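Local atomic coordinates of similarities with probable monooxygenase (Photorhabdus luminescens, PDB entry 4HB9), a protein that binds flavin-adenine dinucleotide and probably works as a monooxygenase, possibly one that takes part in stilbene epoxidation. Residues A[213-219]-A[383-387]; A[182-186]-A[247-252]; A[15-19]-A[58-63]; A[45-51]-A[331-336]. All blocks are in the same frame, centred on the assembly; numbering follows the deposited sequence.

How the contacts relate
Contacts 2, 3 and 4 are largely buried, and contact 4 lies nearest the centre of the chain. Contact 1 is only partly buried. Contacts 1 and 2 share the mixed sheet: strands 218-228 and 240-251 are neighbours in it. Contact 3 lies across the chain's centre from contacts 1 and 2, and it touches the central contact 4 where Cys15 of helix 11-22 packs on Leu335 of helix 330-349. The chemistry differs with place. Contact 2 is a ladder of backbone bonds, and contact 1 docks a helix end mainly through one histidine. Contact 3 is almost wholly van der Waals packing, while contact 4 uses amides to hold the flavin.

Contact 1 of 4, residues A[213-219]-A[383-387]; sequences VPKSPDW and NAVIH. With EDO (1,2-ethanediol), chain F.
His387 sets its CG anti to its own carbonyl carbon (chi1 -55°), and Trp219 sets its CG anti to its backbone N (chi1 -166°). These two torsions bring the rings into an offset edge-to-face pair. The edge of Trp219 is turned toward the face of His387, with the planes at 72° and the centroid of the six-membered ring of Trp219 5.3 Å from that of the His387 ring. Val213 fills the angle between them. Its CG1 lies over a face of His387, 3.9 Å from the ring centroid, as a CH-pi contact, and its CG2 lies over a face of Trp219. An ethanediol, probably from the crystallisation liquor, lies toward the rim of the opposite face. It accepts from Asn383 ND2 at its O2.

The polar edge of the imidazole is well used. His387 NE2 donates to Asp218 O at 2.8 Å. The same N-H is shared weakly with Ala384 O. At the other nitrogen, a water lies 2.8 Å from ND1 of His387 and also donates to Pro214 O. Nearer the backbone, Trp219 CB rests 3.7 Å from Ala384 CB.

His387, with positive phi, is the first residue beyond helix 355-386. The helix end thus docks on the loop leading into strand 218-228, where Pro217 centres an inverse gamma turn. That strand pairs with strand 240-251 through Trp219 and Val249, Ala384 also packs on Val249, and Asp218 OD2 bonds Tyr248 OH.

Contact 2 of 4, residues A[182-186]-A[247-252]; sequences GVSMI and VYVAAT
Val183 and Val249 make the tightest touch. CG1 of Val183 is 3.5 Å from CG1 of Val249, closer than usual for two methyl groups. Next to them Met185, a selenomethionine, has CG between its backbone N and carbonyl carbon (chi1 65°). A further bend at chi3 leaves Met185 SE 3.8 Å from Val247 CG1, with its CE near Val249 CG2. The backbones run antiparallel. Ser184 and Ala250 form a hydrogen-bonded pair, with Ser184 N to Ala250 O at 2.9 Å. Ile186 and Tyr248 form the next, with Tyr248 N to Ile186 O at 2.7 Å.

The ladder is wetter at the Gly182 end, where residues are partly exposed. Thr252 N still reaches Gly182 O at 2.9 Å, but from above the carbonyl plane. A water joins Gly182 N to Thr252 OG1. Thr252 OG1 also bonds Ser184 OG at 2.7 Å; either could be the donor. The stronger partner of Ser184 OG is His298 ND1.

Both strands lie inside the mixed sheet. Strand 295-301 flanks strand 179-191, and strand 218-228 flanks strand 240-251. Helix 264-274 covers Ile186 and Tyr248. Val385 of helix 355-386 packs on Val183.

Contact 3 of 4, residues A[15-19]-A[58-63]; sequences CLAHG and CLPAEN. With EDO (1,2-ethanediol), chain E.
Cys15 and His18 project from helix 11-22, which follows the glycine-rich turn of a Rossmann-type FAD-binding fold, and they pack on the bend between helices 49-58 and 61-70. Ile11 and Gly12, at the start of the first helix, bind FAD. The contact itself is further along, on the flank of that helix.

The two cysteines touch. Cys15 SG is 3.8 Å from Cys58 CB and 3.9 Å from Cys58 SG, too far for a disulfide. Gly19 lets the chains come close here, and its CA is 4.0 Å from Cys58 SG. The His18 ring enters the bend with CG anti to its carbonyl carbon (chi1 -77°). Leu59 CD2 lies over one face of this ring, 4.0 Å from its centroid and 29° off the normal, as a CH-pi contact. Pro60 CD comes obliquely to His18 ND1, 3.4 Å away. The Asn63 amide approaches obliquely, its plane 68° from that of the imidazole. An ethanediol, probably from the crystallisation liquor, is hydrogen-bonded through its O1 to His18 ND1 at 2.6 Å, and the same molecule also reaches Arg21.

Polar ends are satisfied by a third element. His18 NE2 bonds Leu118 O, and Asn63 ND2 bonds Ile117 O and Lys120 O, in the last turn of helix 111-119 and just beyond it. Cys15 and Cys58 pack on helix 330-349. The two segments therefore hold each other by shape and dispersion. The hydrogen bonds to those carbonyls probably set much of the orientation of the imidazole and the amide.

Contact 4 of 4, residues A[45-51]-A[331-336]; sequences IHINSFG and ANTALR. With FAD (flavin-adenine dinucleotide), chain B; EDO (1,2-ethanediol), chain G; EDO (1,2-ethanediol), chain D.
His46 O is gripped twice. Asn332 ND2 donates to it at 2.9 Å, in the carbonyl plane, and N3 of the flavin adds a weak bond to the same His46 O at 3.3 Å. The other end of the Asn332 amide takes Asn48 N at its OD1, 2.8 Å away, with the donor above the carbonyl plane. One side chain thus ties the end of strand 44-47 to helix 330-349.

Asn48 is the N-cap of helix 49-58. A chi1 of 69° folds the Asn48 side chain back over its own backbone, and Asn48 OD1 accepts from Gly51 N at 3.2 Å and, weakly, from Phe50 N. Its amide lies stacked on that of Asn332, the planes 21° apart. Ile45 CG2 packs on Ala331 CB, and Ile47 CD1 on Leu335 CD1.

Toward the surface, the Arg336 guanidinium lies flat on the Phe50 ring, planes at 11°, with CZ of Arg336 3.8 Å from the centroid of Phe50. Arg336 also makes a cation-pi contact with Tyr369.

The backbone holds the pyrimidine end of the flavin. His46 N donates to O4 of FAD at 2.8 Å, Ala331 N to N1 of FAD at 3.0 Å, and Asn332 N to O2 of FAD. A helix N-terminus facing N1 and O2 would probably favour negative charge on the reduced flavin. This arrangement is a feature of aromatic-hydroxylase-like flavoproteins.

Contact 1 of 4, residues A[213-219]-A[383-387]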
# COMPACT_ATOMS: atom_id res chain seq x y z
N VAL A 213 -8.98 9.42 21.22
CA VAL A 213 -10.39 9.66 20.91
C VAL A 213 -10.87 10.90 21.64
O VAL A 213 -11.22 10.82 22.82
CB VAL A 213 -11.29 8.47 21.31
CG1 VAL A 213 -12.70 8.68 20.76
CG2 VAL A 213 -10.72 7.17 20.77
N PRO A 214 -10.91 12.04 20.95
CA PRO A 214 -11.34 13.28 21.61
C PRO A 214 -12.85 13.47 21.60
O PRO A 214 -13.58 12.64 21.07
CB PRO A 214 -10.67 14.34 20.75
CG PRO A 214 -10.72 13.75 19.38
CD PRO A 214 -10.53 12.28 19.55
N LYS A 215 -13.29 14.60 22.15
CA LYS A 215 -14.72 14.97 22.09
C LYS A 215 -15.07 15.55 20.75
O LYS A 215 -16.22 15.54 20.35
CB LYS A 215 -15.09 16.00 23.18
CG LYS A 215 -14.77 15.57 24.60
CD LYS A 215 -14.56 16.80 25.48
CE LYS A 215 -13.89 16.45 26.81
NZ LYS A 215 -14.88 15.86 27.75
N SER A 216 -14.09 16.13 20.08
CA SER A 216 -14.29 16.65 18.75
C SER A 216 -14.44 15.51 17.73
O SER A 216 -14.06 14.39 18.01
CB SER A 216 -13.13 17.53 18.37
OG SER A 216 -11.91 16.92 18.78
N PRO A 217 -15.01 15.80 16.56
CA PRO A 217 -15.27 14.74 15.59
C PRO A 217 -14.02 14.40 14.75
O PRO A 217 -14.01 14.56 13.54
CB PRO A 217 -16.37 15.34 14.72
CG PRO A 217 -16.11 16.81 14.74
CD PRO A 217 -15.62 17.08 16.15
N ASP A 218 -12.99 13.95 15.42
CA ASP A 218 -11.72 13.66 14.75
C ASP A 218 -10.96 12.66 15.59
O ASP A 218 -11.47 12.15 16.59
CB ASP A 218 -10.95 14.97 14.44
CG ASP A 218 -10.81 15.90 15.65
OD1 ASP A 218 -11.03 15.51 16.80
OD2 ASP A 218 -10.44 17.06 15.41
N TRP A 219 -9.75 12.31 15.16
CA TRP A 219 -9.08 11.16 15.74
C TRP A 219 -7.58 11.29 15.54
O TRP A 219 -7.16 11.87 14.55
CB TRP A 219 -9.57 9.92 14.99
CG TRP A 219 -9.28 8.60 15.58
CD1 TRP A 219 -8.12 7.89 15.51
CD2 TRP A 219 -10.21 7.77 16.27
NE1 TRP A 219 -8.25 6.69 16.14
CE2 TRP A 219 -9.54 6.58 16.61
CE3 TRP A 219 -11.55 7.92 16.63
CZ2 TRP A 219 -10.17 5.55 17.29
CZ3 TRP A 219 -12.17 6.88 17.29
CH2 TRP A 219 -11.49 5.72 17.62
N ASN A 383 -15.73 5.96 11.52
CA ASN A 383 -15.64 5.88 12.97
C ASN A 383 -14.68 6.95 13.54
O ASN A 383 -14.90 7.48 14.65
CB ASN A 383 -15.18 4.52 13.43
CG ASN A 383 -15.29 4.34 14.93
OD1 ASN A 383 -16.30 4.72 15.55
ND2 ASN A 383 -14.23 3.79 15.54
N ALA A 384 -13.66 7.32 12.76
CA ALA A 384 -12.73 8.34 13.25
C ALA A 384 -13.44 9.69 13.49
O ALA A 384 -13.05 10.45 14.35
CB ALA A 384 -11.58 8.51 12.26
N VAL A 385 -14.46 9.99 12.69
CA VAL A 385 -15.24 11.22 12.80
C VAL A 385 -16.46 11.05 13.72
O VAL A 385 -16.75 11.93 14.55
CB VAL A 385 -15.64 11.73 11.41
CG1 VAL A 385 -16.44 13.00 11.49
CG2 VAL A 385 -14.39 12.00 10.57
N ILE A 386 -17.16 9.92 13.62
CA ILE A 386 -18.39 9.70 14.42
C ILE A 386 -18.16 9.15 15.83
O ILE A 386 -18.90 9.51 16.75
CB ILE A 386 -19.35 8.74 13.71
CG1 ILE A 386 -19.80 9.37 12.40
CG2 ILE A 386 -20.57 8.42 14.61
CD1 ILE A 386 -20.38 8.36 11.44
N HIS A 387 -17.19 8.25 15.98
CA HIS A 387 -16.87 7.61 17.27
C HIS A 387 -18.01 6.67 17.74
O HIS A 387 -18.38 6.66 18.91
CB HIS A 387 -16.56 8.63 18.38
CG HIS A 387 -15.47 9.60 18.03
ND1 HIS A 387 -15.09 10.62 18.87
CD2 HIS A 387 -14.69 9.71 16.93
CE1 HIS A 387 -14.12 11.31 18.30
NE2 HIS A 387 -13.87 10.78 17.12
C1 EDO F . -9.94 4.51 13.56
O1 EDO F . -9.88 5.10 12.26
C2 EDO F . -11.39 4.36 13.97
O2 EDO F . -11.87 3.02 13.77
O HOH W 1 -16.18 10.99 21.39

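Contact 2 of 4, residues A[182-186]-A[247-252]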
# COMPACT_ATOMS: atom_id res chain seq x y z
N GLY A 182 -15.50 11.77 2.44
CA GLY A 182 -15.80 12.86 3.34
C GLY A 182 -14.86 12.90 4.53
O GLY A 182 -15.08 13.70 5.47
N VAL A 183 -13.83 12.05 4.50
CA VAL A 183 -12.82 11.99 5.56
C VAL A 183 -11.45 12.24 4.91
O VAL A 183 -11.18 11.76 3.79
CB VAL A 183 -12.86 10.65 6.31
CG1 VAL A 183 -11.72 10.51 7.30
CG2 VAL A 183 -14.20 10.49 7.02
N SER A 184 -10.62 13.02 5.61
CA SER A 184 -9.25 13.31 5.17
C SER A 184 -8.28 13.05 6.30
O SER A 184 -8.69 12.88 7.46
CB SER A 184 -9.15 14.76 4.74
OG SER A 184 -10.00 14.99 3.64
N MSE A 185 -7.00 12.95 5.99
CA MSE A 185 -6.01 12.67 7.03
C MSE A 185 -4.74 13.42 6.76
O MSE A 185 -4.46 13.85 5.63
CB MSE A 185 -5.75 11.16 7.15
CG MSE A 185 -5.12 10.51 5.94
SE MSE A 185 -4.88 8.54 6.23
CE MSE A 185 -6.42 8.03 7.25
N ILE A 186 -3.98 13.62 7.83
CA ILE A 186 -2.65 14.22 7.77
C ILE A 186 -1.74 13.24 8.51
O ILE A 186 -2.03 12.87 9.66
CB ILE A 186 -2.63 15.62 8.42
CG1 ILE A 186 -3.60 16.56 7.70
CG2 ILE A 186 -1.23 16.21 8.40
CD1 ILE A 186 -3.73 17.92 8.36
N VAL A 247 -1.27 9.87 12.67
CA VAL A 247 -2.25 10.12 11.61
C VAL A 247 -3.42 10.89 12.20
O VAL A 247 -4.10 10.38 13.08
CB VAL A 247 -2.77 8.83 10.97
CG1 VAL A 247 -3.66 9.17 9.80
CG2 VAL A 247 -1.61 7.94 10.52
N TYR A 248 -3.58 12.13 11.77
CA TYR A 248 -4.71 12.94 12.23
C TYR A 248 -5.81 12.76 11.23
O TYR A 248 -5.58 12.93 10.03
CB TYR A 248 -4.36 14.43 12.36
CG TYR A 248 -5.56 15.31 12.66
CD1 TYR A 248 -6.15 15.33 13.92
CD2 TYR A 248 -6.13 16.05 11.67
CE1 TYR A 248 -7.28 16.10 14.17
CE2 TYR A 248 -7.24 16.84 11.90
CZ TYR A 248 -7.82 16.86 13.14
OH TYR A 248 -8.93 17.66 13.32
N VAL A 249 -6.99 12.39 11.72
CA VAL A 249 -8.16 12.06 10.87
C VAL A 249 -9.34 12.95 11.22
O VAL A 249 -9.66 13.09 12.39
CB VAL A 249 -8.54 10.57 11.02
CG1 VAL A 249 -9.61 10.18 10.02
CG2 VAL A 249 -7.33 9.69 10.84
N ALA A 250 -9.94 13.57 10.22
CA ALA A 250 -11.06 14.48 10.43
C ALA A 250 -11.93 14.55 9.20
O ALA A 250 -11.60 14.00 8.18
CB ALA A 250 -10.55 15.88 10.75
N ALA A 251 -13.05 15.25 9.31
CA ALA A 251 -13.94 15.43 8.14
C ALA A 251 -13.24 16.34 7.15
O ALA A 251 -12.59 17.33 7.55
CB ALA A 251 -15.28 16.01 8.57
N THR A 252 -13.36 16.00 5.88
CA THR A 252 -12.79 16.80 4.82
C THR A 252 -13.29 18.24 4.86
O THR A 252 -12.50 19.19 4.74
CB THR A 252 -13.12 16.19 3.45
OG1 THR A 252 -12.71 14.81 3.44
CG2 THR A 252 -12.44 16.99 2.31
O HOH W 2 -13.50 13.30 1.25

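Contact 3 of 4, residues A[15-19]-A[58-63]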
# COMPACT_ATOMS: atom_id res chain seq x y z
N CYS A 15 5.76 -9.45 -6.64
CA CYS A 15 5.41 -10.69 -5.97
C CYS A 15 4.85 -11.67 -6.99
O CYS A 15 5.23 -12.84 -7.01
CB CYS A 15 4.41 -10.49 -4.83
SG CYS A 15 4.21 -11.93 -3.77
N LEU A 16 3.94 -11.19 -7.85
CA LEU A 16 3.37 -12.02 -8.90
C LEU A 16 4.44 -12.62 -9.80
O LEU A 16 4.38 -13.79 -10.11
CB LEU A 16 2.36 -11.23 -9.75
CG LEU A 16 1.69 -12.00 -10.90
CD1 LEU A 16 0.89 -13.19 -10.40
CD2 LEU A 16 0.78 -11.06 -11.71
N ALA A 17 5.39 -11.82 -10.24
CA ALA A 17 6.40 -12.31 -11.17
C ALA A 17 7.25 -13.40 -10.52
O ALA A 17 7.52 -14.42 -11.15
CB ALA A 17 7.26 -11.18 -11.72
N HIS A 18 7.59 -13.25 -9.24
CA HIS A 18 8.26 -14.31 -8.51
C HIS A 18 7.47 -15.60 -8.49
O HIS A 18 8.01 -16.70 -8.73
CB HIS A 18 8.55 -13.88 -7.07
CG HIS A 18 9.72 -12.98 -6.95
ND1 HIS A 18 10.99 -13.36 -7.31
CD2 HIS A 18 9.81 -11.70 -6.51
CE1 HIS A 18 11.81 -12.35 -7.11
NE2 HIS A 18 11.13 -11.34 -6.62
N GLY A 19 6.17 -15.47 -8.22
CA GLY A 19 5.31 -16.62 -8.14
C GLY A 19 5.20 -17.35 -9.47
O GLY A 19 5.27 -18.59 -9.52
N CYS A 58 5.78 -17.21 -2.57
CA CYS A 58 6.19 -16.74 -3.90
C CYS A 58 7.68 -16.48 -4.06
O CYS A 58 8.23 -16.68 -5.15
CB CYS A 58 5.45 -15.47 -4.29
SG CYS A 58 3.70 -15.75 -4.59
N LEU A 59 8.30 -15.96 -3.01
CA LEU A 59 9.67 -15.48 -3.08
C LEU A 59 10.66 -16.66 -3.09
O LEU A 59 10.45 -17.64 -2.37
CB LEU A 59 10.00 -14.59 -1.90
CG LEU A 59 9.50 -13.14 -1.81
CD1 LEU A 59 9.98 -12.51 -0.50
CD2 LEU A 59 9.94 -12.28 -2.95
N PRO A 60 11.75 -16.54 -3.87
CA PRO A 60 12.86 -17.49 -3.68
C PRO A 60 13.34 -17.45 -2.25
O PRO A 60 13.19 -16.43 -1.57
CB PRO A 60 13.96 -16.97 -4.60
CG PRO A 60 13.27 -16.08 -5.57
CD PRO A 60 12.09 -15.50 -4.85
N ALA A 61 13.90 -18.56 -1.78
CA ALA A 61 14.30 -18.65 -0.39
C ALA A 61 15.28 -17.54 -0.00
O ALA A 61 15.20 -17.03 1.11
CB ALA A 61 14.91 -20.02 -0.11
N GLU A 62 16.17 -17.13 -0.89
CA GLU A 62 17.14 -16.11 -0.49
C GLU A 62 16.45 -14.76 -0.22
O GLU A 62 16.79 -14.04 0.73
CB GLU A 62 18.33 -15.99 -1.44
CG GLU A 62 18.06 -15.43 -2.82
CD GLU A 62 19.35 -15.18 -3.61
OE1 GLU A 62 20.38 -14.78 -3.01
OE2 GLU A 62 19.31 -15.35 -4.85
N ASN A 63 15.44 -14.44 -1.03
CA ASN A 63 14.64 -13.22 -0.80
C ASN A 63 13.84 -13.33 0.50
O ASN A 63 13.78 -12.36 1.29
CB ASN A 63 13.66 -12.94 -1.95
CG ASN A 63 14.33 -12.85 -3.30
OD1 ASN A 63 15.06 -13.75 -3.70
ND2 ASN A 63 14.07 -11.77 -4.02
C1 EDO E . 11.96 -16.43 -8.98
O1 EDO E . 11.98 -15.04 -9.01
C2 EDO E . 10.92 -16.88 -7.98
O2 EDO E . 10.19 -17.89 -8.54

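Contact 4 of 4, residues A[45-51]-A[331-336]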
# COMPACT_ATOMS: atom_id res chain seq x y z
N ILE A 45 5.76 -0.40 6.01
CA ILE A 45 4.62 -1.25 5.71
C ILE A 45 4.55 -2.31 6.81
O ILE A 45 5.57 -2.84 7.22
CB ILE A 45 4.79 -1.86 4.32
CG1 ILE A 45 4.48 -0.78 3.28
CG2 ILE A 45 3.83 -3.06 4.08
CD1 ILE A 45 5.11 -1.04 1.97
N HIS A 46 3.35 -2.58 7.30
CA HIS A 46 3.13 -3.64 8.25
C HIS A 46 2.55 -4.82 7.50
O HIS A 46 1.53 -4.68 6.87
CB HIS A 46 2.15 -3.18 9.31
CG HIS A 46 2.70 -2.10 10.17
ND1 HIS A 46 1.95 -1.46 11.13
CD2 HIS A 46 3.94 -1.56 10.23
CE1 HIS A 46 2.70 -0.55 11.74
NE2 HIS A 46 3.92 -0.59 11.21
N ILE A 47 3.23 -5.95 7.57
CA ILE A 47 2.82 -7.16 6.88
C ILE A 47 2.00 -8.06 7.81
O ILE A 47 2.40 -8.37 8.95
CB ILE A 47 4.06 -7.89 6.32
CG1 ILE A 47 4.76 -7.01 5.27
CG2 ILE A 47 3.70 -9.27 5.77
CD1 ILE A 47 3.96 -6.71 4.03
N ASN A 48 0.82 -8.45 7.34
CA ASN A 48 -0.03 -9.32 8.14
C ASN A 48 0.06 -10.76 7.64
O ASN A 48 0.91 -11.07 6.82
CB ASN A 48 -1.46 -8.79 8.17
CG ASN A 48 -2.16 -8.90 6.82
OD1 ASN A 48 -1.76 -9.64 5.94
ND2 ASN A 48 -3.19 -8.13 6.66
N SER A 49 -0.81 -11.65 8.14
CA SER A 49 -0.68 -13.07 7.82
C SER A 49 -0.86 -13.37 6.33
O SER A 49 -0.23 -14.29 5.80
CB SER A 49 -1.61 -13.92 8.68
OG SER A 49 -2.95 -13.70 8.32
N PHE A 50 -1.68 -12.58 5.65
CA PHE A 50 -1.91 -12.77 4.22
C PHE A 50 -0.69 -12.37 3.41
O PHE A 50 -0.25 -13.11 2.54
CB PHE A 50 -3.16 -12.02 3.74
CG PHE A 50 -4.44 -12.48 4.38
CD1 PHE A 50 -5.07 -13.65 3.95
CD2 PHE A 50 -5.03 -11.74 5.40
CE1 PHE A 50 -6.25 -14.08 4.54
CE2 PHE A 50 -6.21 -12.18 6.00
CZ PHE A 50 -6.82 -13.34 5.56
N GLY A 51 -0.12 -11.20 3.74
CA GLY A 51 1.09 -10.73 3.13
C GLY A 51 2.28 -11.64 3.38
O GLY A 51 3.06 -11.91 2.46
N ALA A 331 -0.84 -3.06 0.71
CA ALA A 331 0.30 -3.93 0.39
C ALA A 331 -0.07 -5.38 0.63
O ALA A 331 0.17 -6.25 -0.23
CB ALA A 331 1.54 -3.56 1.22
N ASN A 332 -0.68 -5.66 1.78
CA ASN A 332 -1.06 -7.02 2.08
C ASN A 332 -2.07 -7.58 1.08
O ASN A 332 -1.98 -8.76 0.69
CB ASN A 332 -1.61 -7.16 3.48
CG ASN A 332 -0.54 -6.99 4.51
OD1 ASN A 332 0.34 -7.83 4.62
ND2 ASN A 332 -0.62 -5.92 5.29
N THR A 333 -3.02 -6.75 0.67
CA THR A 333 -4.03 -7.19 -0.31
C THR A 333 -3.43 -7.39 -1.69
O THR A 333 -3.76 -8.37 -2.38
CB THR A 333 -5.24 -6.24 -0.34
OG1 THR A 333 -5.72 -6.08 1.00
CG2 THR A 333 -6.35 -6.84 -1.13
N ALA A 334 -2.51 -6.51 -2.10
CA ALA A 334 -1.76 -6.70 -3.34
C ALA A 334 -0.97 -8.03 -3.35
O ALA A 334 -0.96 -8.77 -4.36
CB ALA A 334 -0.83 -5.54 -3.60
N LEU A 335 -0.33 -8.33 -2.23
CA LEU A 335 0.39 -9.59 -2.06
C LEU A 335 -0.55 -10.80 -2.10
O LEU A 335 -0.27 -11.79 -2.77
CB LEU A 335 1.17 -9.58 -0.74
CG LEU A 335 2.33 -8.61 -0.73
CD1 LEU A 335 2.88 -8.44 0.70
CD2 LEU A 335 3.41 -9.04 -1.71
N ARG A 336 -1.65 -10.70 -1.38
CA ARG A 336 -2.68 -11.72 -1.39
C ARG A 336 -3.17 -12.02 -2.82
O ARG A 336 -3.32 -13.19 -3.18
CB ARG A 336 -3.86 -11.26 -0.55
CG ARG A 336 -4.87 -12.33 -0.23
CD ARG A 336 -5.88 -11.76 0.75
NE ARG A 336 -6.92 -12.73 1.06
CZ ARG A 336 -7.92 -12.50 1.91
NH1 ARG A 336 -8.03 -11.34 2.55
NH2 ARG A 336 -8.81 -13.44 2.14
PA FAD B . 2.21 0.02 -6.16
O1A FAD B . 3.03 -0.71 -5.13
O2A FAD B . 1.83 1.46 -6.09
O5B FAD B . 2.87 -0.26 -7.60
C5B FAD B . 2.35 0.30 -8.79
C4B FAD B . 3.51 0.29 -9.77
O4B FAD B . 3.00 0.57 -11.08
C3B FAD B . 4.59 1.35 -9.45
O3B FAD B . 5.90 0.80 -9.54
C2B FAD B . 4.33 2.39 -10.52
O2B FAD B . 5.46 3.16 -10.90
C1B FAD B . 3.85 1.51 -11.68
N9A FAD B . 3.07 2.19 -12.72
C8A FAD B . 2.03 3.05 -12.55
N7A FAD B . 1.50 3.42 -13.75
C5A FAD B . 2.22 2.79 -14.69
C6A FAD B . 2.19 2.76 -16.17
N6A FAD B . 1.26 3.53 -16.78
N1A FAD B . 3.10 2.01 -16.82
C2A FAD B . 4.00 1.25 -16.14
N3A FAD B . 4.09 1.22 -14.80
C4A FAD B . 3.23 1.96 -14.03
N1 FAD B . -0.19 -1.31 3.06
C2 FAD B . -0.18 -2.29 4.00
O2 FAD B . -0.67 -3.45 3.75
N3 FAD B . 0.34 -2.06 5.22
C4 FAD B . 0.84 -0.88 5.62
O4 FAD B . 1.30 -0.75 6.78
C4X FAD B . 0.83 0.24 4.67
N5 FAD B . 1.33 1.47 4.99
C5X FAD B . 1.29 2.46 4.08
C6 FAD B . 1.77 3.73 4.40
C7 FAD B . 1.74 4.77 3.47
C7M FAD B . 2.27 6.15 3.82
C8 FAD B . 1.19 4.54 2.13
C8M FAD B . 1.16 5.64 1.10
C9 FAD B . 0.70 3.27 1.80
C9A FAD B . 0.73 2.22 2.72
N10 FAD B . 0.23 0.94 2.38
C10 FAD B . 0.26 -0.07 3.34
C1' FAD B . -0.38 0.65 1.07
C2' FAD B . 0.60 0.03 0.07
O2' FAD B . 1.80 0.78 0.00
C3' FAD B . -0.05 -0.02 -1.30
O3' FAD B . -1.40 -0.46 -1.15
C4' FAD B . 0.69 -0.98 -2.22
O4' FAD B . 1.84 -0.32 -2.70
C5' FAD B . -0.15 -1.42 -3.40
O5' FAD B . 0.64 -2.31 -4.17
P FAD B . 0.48 -2.26 -5.77
O1P FAD B . 1.51 -3.23 -6.27
O2P FAD B . -0.98 -2.43 -6.11
O3P FAD B . 0.82 -0.77 -6.27
C1 EDO G . -5.38 -7.63 4.31
O1 EDO G . -5.90 -8.24 5.49
C2 EDO G . -5.05 -8.73 3.31
O2 EDO G . -6.19 -9.06 2.54
C1 EDO D . -3.19 -11.58 11.12
O1 EDO D . -2.02 -10.80 10.84
C2 EDO D . -4.44 -11.01 10.46
O2 EDO D . -4.29 -10.91 9.03